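Local coordinates for chintase (Rhizomucor miehei, PDB 5YUQ), which probably hydrolyses the beta-1,4 links of chitin, as a family 18 glycoside hydrolase with a tunnel-shaped active site, at residues A[213-218]-A[342-347]; A[312-317]-A[321-326]. All coordinates share one frame; numbering follows the deposited sequence.

Contact 1: residues A[213-218]-A[342-347]; sequences DAVKAW and QGLGGV
V215 and L344 meet methyl to methyl: CG1 of V215 lies 3.9 Å from CD2 of L344, and CG2 of V215 lies 4.0 Å from CD1 of L344. Both branches of each residue are thus engaged, two by two, although the two side chains run obliquely to one another. On V215 the torsion (chi1 163°) sets CG1 anti to the backbone N and CG2 beside that N, so the fork opens onto the leucine. Y338 and I178 also press on V215, while A339 and L230 flank L344, which keeps this apolar pair buried. Family 18 enzymes are built on a TIM barrel, and here helix 211-220, on its outside, packs against the turn that leads from helix 329-341 into barrel strand 346-350. G343, with positive phi and two bonds back into the last turn, closes helix 329-341 in a Schellman motif. Nearer the surface K216 passes Q342 at about a right angle. From its CB the lysine chain reaches CG beside the backbone N, bends at chi2 (-52°), which brings it round toward the glutamine, and runs extended through CD to CE. CB, CG and CD meet nothing of 342-347; CE is the atom that touches, a methylene against the amide oxygen, 3.7 Å from OE1 of Q342 and 4.1 Å from its CD. Beyond CE the chain bends again at chi4 (49°), and NZ makes a weak hydrogen bond back to OD1 of N212, one turn earlier in the chain.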
loop_
_atom_site.group_PDB
_atom_site.type_symbol
_atom_site.label_atom_id
_atom_site.label_comp_id
_atom_site.label_asym_id
_atom_site.label_seq_id
_atom_site.Cartn_x
_atom_site.Cartn_y
_atom_site.Cartn_z
ATOM N N ASP A 213 -6.633 9.192 10.454
ATOM C CA ASP A 213 -7.768 8.399 10.922
ATOM C C ASP A 213 -7.408 6.923 11.013
ATOM O O ASP A 213 -7.812 6.226 11.948
ATOM C CB ASP A 213 -8.977 8.596 10.002
ATOM C CG ASP A 213 -9.561 9.985 10.106
ATOM O OD1 ASP A 213 -10.266 10.264 11.097
ATOM O OD2 ASP A 213 -9.324 10.800 9.194
ATOM N N ALA A 214 -6.626 6.453 10.048
ATOM C CA ALA A 214 -6.197 5.059 10.041
ATOM C C ALA A 214 -5.302 4.748 11.241
ATOM O O ALA A 214 -5.497 3.741 11.929
ATOM C CB ALA A 214 -5.466 4.741 8.733
ATOM N N VAL A 215 -4.316 5.605 11.481
ATOM C CA VAL A 215 -3.414 5.423 12.608
ATOM C C VAL A 215 -4.213 5.415 13.899
ATOM O O VAL A 215 -4.022 4.537 14.745
ATOM C CB VAL A 215 -2.335 6.526 12.631
ATOM C CG1 VAL A 215 -1.667 6.609 13.991
ATOM C CG2 VAL A 215 -1.311 6.266 11.542
ATOM N N LYS A 216 -5.137 6.359 14.037
ATOM C CA LYS A 216 -5.941 6.426 15.257
ATOM C C LYS A 216 -6.798 5.180 15.412
ATOM O O LYS A 216 -6.944 4.665 16.520
ATOM C CB LYS A 216 -6.827 7.671 15.291
ATOM C CG LYS A 216 -6.068 8.986 15.332
ATOM C CD LYS A 216 -5.034 9.015 16.429
ATOM C CE LYS A 216 -4.272 10.333 16.428
ATOM N NZ LYS A 216 -5.207 11.491 16.361
ATOM N N ALA A 217 -7.355 4.688 14.311
ATOM C CA ALA A 217 -8.205 3.503 14.371
ATOM C C ALA A 217 -7.416 2.268 14.785
ATOM O O ALA A 217 -7.883 1.467 15.593
ATOM C CB ALA A 217 -8.902 3.266 13.040
ATOM N N TRP A 218 -6.202 2.123 14.249
ATOM C CA TRP A 218 -5.369 0.961 14.559
ATOM C C TRP A 218 -4.839 1.010 16.009
ATOM O O TRP A 218 -4.748 -0.014 16.658
ATOM C CB TRP A 218 -4.291 0.684 13.539
ATOM C CG TRP A 218 -4.745 0.038 12.293
ATOM C CD1 TRP A 218 -5.179 0.682 11.118
ATOM C CD2 TRP A 218 -4.765 -1.355 11.986
ATOM N NE1 TRP A 218 -5.440 -0.232 10.167
ATOM C CE2 TRP A 218 -5.219 -1.493 10.662
ATOM C CE3 TRP A 218 -4.475 -2.506 12.700
ATOM C CZ2 TRP A 218 -5.353 -2.697 10.069
ATOM C CZ3 TRP A 218 -4.598 -3.667 12.123
ATOM C CH2 TRP A 218 -5.027 -3.790 10.793
ATOM N N GLN A 342 3.532 11.138 16.118
ATOM C CA GLN A 342 2.717 10.058 16.656
ATOM C C GLN A 342 3.561 8.919 17.210
ATOM O O GLN A 342 3.018 7.969 17.767
ATOM C CB GLN A 342 1.777 9.515 15.582
ATOM C CG GLN A 342 0.741 10.508 15.103
ATOM C CD GLN A 342 -0.202 10.932 16.202
ATOM O OE1 GLN A 342 -0.591 10.124 17.043
ATOM N NE2 GLN A 342 -0.575 12.206 16.208
ATOM N N GLY A 343 4.879 9.007 17.050
ATOM C CA GLY A 343 5.764 7.955 17.519
ATOM C C GLY A 343 5.563 6.649 16.777
ATOM O O GLY A 343 5.646 5.573 17.365
ATOM N N LEU A 344 5.297 6.741 15.479
ATOM C CA LEU A 344 5.117 5.546 14.659
ATOM C C LEU A 344 6.442 4.834 14.470
ATOM O O LEU A 344 7.508 5.418 14.672
ATOM C CB LEU A 344 4.544 5.911 13.284
ATOM C CG LEU A 344 3.198 6.631 13.291
ATOM C CD1 LEU A 344 2.628 6.672 11.875
ATOM C CD2 LEU A 344 2.211 5.962 14.247
ATOM N N GLY A 345 6.376 3.569 14.070
ATOM C CA GLY A 345 7.581 2.784 13.876
ATOM C C GLY A 345 8.350 3.156 12.626
ATOM O O GLY A 345 9.533 2.828 12.501
ATOM N N GLY A 346 7.693 3.854 11.712
ATOM C CA GLY A 346 8.358 4.282 10.503
ATOM C C GLY A 346 7.374 4.583 9.398
ATOM O O GLY A 346 6.179 4.775 9.633
ATOM N N VAL A 347 7.873 4.587 8.173
ATOM C CA VAL A 347 7.067 4.789 7.006
ATOM C C VAL A 347 7.491 3.784 5.967
ATOM O O VAL A 347 8.573 3.251 6.006
ATOM C CB VAL A 347 7.291 6.199 6.385
ATOM C CG1 VAL A 347 6.837 7.274 7.318
ATOM C CG2 VAL A 347 8.734 6.336 5.894
#

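Contact 2: residues A[312-317]-A[321-326]; sequences TPYAYS and SKVLSF
P313 stands upright on one face of the F326 ring, its CG over the centre, 3.6 Å from the ring centroid and 9° off the normal, a CH-pi contact. The two side chains cross at about a right angle, and CB of P313 comes within 3.5 Å of CZ of F326. With CG between the backbone N and the carbonyl carbon, chi1 64° places the F326 ring beneath P313, one face turned to its CG; W287 and I290 of helix 287-292 also touch it. At the turn end of the two strands Y316 extends with CG anti to its backbone N (chi1 180°), carrying OH to S321, whose OG lies in the plane of the ring at its edge. OH of Y316 and OG of S321 hydrogen-bond at 2.8 Å, and OG of S321 has a second partner in T241. On the same face CD2 of Y314 lies 4.2 Å from CG2 of V323, oblique to the ring, which packs on Y305. One water links OG1 of T312, O of P313 and OG of S325, the hydroxyls also bonding to S310 and N194 respectively. Through reciprocal backbone bonds A315 pairs with L324 in mid-hairpin and S317 with K322 next to the turn. Two residues, S321 and K322, stand opposite the single S317, making a G1 beta bulge, the irregularity that commonly accompanies the tight turn of a two-stranded antiparallel beta hairpin.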
loop_
_atom_site.group_PDB
_atom_site.type_symbol
_atom_site.label_atom_id
_atom_site.label_comp_id
_atom_site.label_asym_id
_atom_site.label_seq_id
_atom_site.Cartn_x
_atom_site.Cartn_y
_atom_site.Cartn_z
ATOM N N THR A 312 -2.150 17.762 0.856
ATOM C CA THR A 312 -1.635 17.173 -0.383
ATOM C C THR A 312 -1.847 18.108 -1.563
ATOM O O THR A 312 -2.786 18.907 -1.558
ATOM C CB THR A 312 -2.318 15.825 -0.718
ATOM O OG1 THR A 312 -3.733 16.016 -0.846
ATOM C CG2 THR A 312 -2.056 14.788 0.371
ATOM N N PRO A 313 -0.986 17.991 -2.584
ATOM C CA PRO A 313 -1.150 18.810 -3.790
ATOM C C PRO A 313 -2.172 18.175 -4.713
ATOM O O PRO A 313 -2.393 16.964 -4.667
ATOM C CB PRO A 313 0.232 18.734 -4.439
ATOM C CG PRO A 313 0.721 17.353 -4.051
ATOM C CD PRO A 313 0.240 17.171 -2.631
ATOM N N TYR A 314 -2.797 18.991 -5.548
ATOM C CA TYR A 314 -3.620 18.446 -6.602
ATOM C C TYR A 314 -3.529 19.376 -7.785
ATOM O O TYR A 314 -3.094 20.517 -7.649
ATOM C CB TYR A 314 -5.072 18.244 -6.149
ATOM C CG TYR A 314 -5.819 19.505 -5.781
ATOM C CD1 TYR A 314 -5.683 20.079 -4.521
ATOM C CD2 TYR A 314 -6.689 20.100 -6.680
ATOM C CE1 TYR A 314 -6.383 21.220 -4.179
ATOM C CE2 TYR A 314 -7.389 21.236 -6.347
ATOM C CZ TYR A 314 -7.229 21.796 -5.106
ATOM O OH TYR A 314 -7.924 22.933 -4.780
ATOM N N ALA A 315 -3.894 18.875 -8.956
ATOM C CA ALA A 315 -3.758 19.671 -10.163
ATOM C C ALA A 315 -4.934 19.404 -11.077
ATOM O O ALA A 315 -5.487 18.307 -11.088
ATOM C CB ALA A 315 -2.439 19.356 -10.861
ATOM N N TYR A 316 -5.331 20.418 -11.834
ATOM C CA TYR A 316 -6.438 20.255 -12.754
ATOM C C TYR A 316 -5.979 20.483 -14.189
ATOM O O TYR A 316 -5.278 21.452 -14.481
ATOM C CB TYR A 316 -7.574 21.216 -12.414
ATOM C CG TYR A 316 -8.746 21.074 -13.357
ATOM C CD1 TYR A 316 -9.560 19.946 -13.320
ATOM C CD2 TYR A 316 -9.027 22.052 -14.297
ATOM C CE1 TYR A 316 -10.634 19.806 -14.196
ATOM C CE2 TYR A 316 -10.094 21.918 -15.168
ATOM C CZ TYR A 316 -10.887 20.794 -15.110
ATOM O OH TYR A 316 -11.942 20.671 -15.984
ATOM N N SER A 317 -6.371 19.571 -15.072
ATOM C CA SER A 317 -6.126 19.731 -16.498
ATOM C C SER A 317 -7.452 19.943 -17.195
ATOM O O SER A 317 -8.278 19.036 -17.242
ATOM C CB SER A 317 -5.451 18.484 -17.071
ATOM O OG SER A 317 -5.415 18.556 -18.493
ATOM N N SER A 321 -10.588 17.289 -18.597
ATOM C CA SER A 321 -11.206 17.632 -17.309
ATOM C C SER A 321 -10.736 16.706 -16.193
ATOM O O SER A 321 -11.536 16.141 -15.453
ATOM C CB SER A 321 -12.733 17.629 -17.395
ATOM O OG SER A 321 -13.296 18.289 -16.267
ATOM N N LYS A 322 -9.424 16.579 -16.072
ATOM C CA LYS A 322 -8.829 15.642 -15.127
ATOM C C LYS A 322 -8.342 16.356 -13.885
ATOM O O LYS A 322 -7.672 17.381 -13.977
ATOM C CB LYS A 322 -7.633 14.948 -15.782
ATOM C CG LYS A 322 -7.924 14.410 -17.170
ATOM C CD LYS A 322 -6.824 13.491 -17.669
ATOM C CE LYS A 322 -5.568 14.239 -18.052
ATOM N NZ LYS A 322 -4.747 13.438 -19.010
ATOM N N VAL A 323 -8.659 15.801 -12.723
ATOM C CA VAL A 323 -7.988 16.214 -11.495
ATOM C C VAL A 323 -6.995 15.138 -11.076
ATOM O O VAL A 323 -7.317 13.950 -11.066
ATOM C CB VAL A 323 -8.974 16.532 -10.347
ATOM C CG1 VAL A 323 -9.853 15.331 -10.039
ATOM C CG2 VAL A 323 -8.206 16.982 -9.109
ATOM N N LEU A 324 -5.770 15.561 -10.787
ATOM C CA LEU A 324 -4.731 14.665 -10.300
ATOM C C LEU A 324 -4.523 14.950 -8.839
ATOM O O LEU A 324 -4.156 16.065 -8.475
ATOM C CB LEU A 324 -3.410 14.920 -11.043
ATOM C CG LEU A 324 -2.153 14.226 -10.500
ATOM C CD1 LEU A 324 -2.235 12.737 -10.709
ATOM C CD2 LEU A 324 -0.899 14.801 -11.167
ATOM N N SER A 325 -4.768 13.953 -7.991
ATOM C CA SER A 325 -4.368 14.058 -6.598
ATOM C C SER A 325 -3.049 13.330 -6.488
ATOM O O SER A 325 -2.935 12.192 -6.939
ATOM C CB SER A 325 -5.385 13.399 -5.673
ATOM O OG SER A 325 -4.824 13.299 -4.366
ATOM N N PHE A 326 -2.050 13.972 -5.897
ATOM C CA PHE A 326 -0.734 13.344 -5.810
ATOM C C PHE A 326 -0.002 13.674 -4.525
ATOM O O PHE A 326 -0.573 14.292 -3.629
ATOM C CB PHE A 326 0.128 13.643 -7.057
ATOM C CG PHE A 326 0.491 15.105 -7.258
ATOM C CD1 PHE A 326 -0.464 16.032 -7.661
ATOM C CD2 PHE A 326 1.815 15.529 -7.105
ATOM C CE1 PHE A 326 -0.117 17.368 -7.875
ATOM C CE2 PHE A 326 2.167 16.861 -7.317
ATOM C CZ PHE A 326 1.206 17.780 -7.706
HETATM O O HOH W 1 -4.581 15.736 -3.415
#

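Contact 2 falls between the two halves of contact 1 in the sequence: 213-218 comes first, then the hairpin 312-317 and 321-326, then 342-347. Their centres lie 26 Å apart and the nearest atoms about 12 Å, so the two do not touch. Strand 228-240 relates them, pairing in parallel with 346-350 and antiparallel with 322-325. Helix 329-341 is a second bridge: it follows the hairpin, lies against T312 and P313, and runs up to the segment that begins at Q342, beside helix 211-220. Contact 1 joins an outer helix to the loop entering strand 346-350; contact 2 belongs to antiparallel strands between strand 228-240 and helix 329-341, consistent with the insertion domain of many family 18 chitinases.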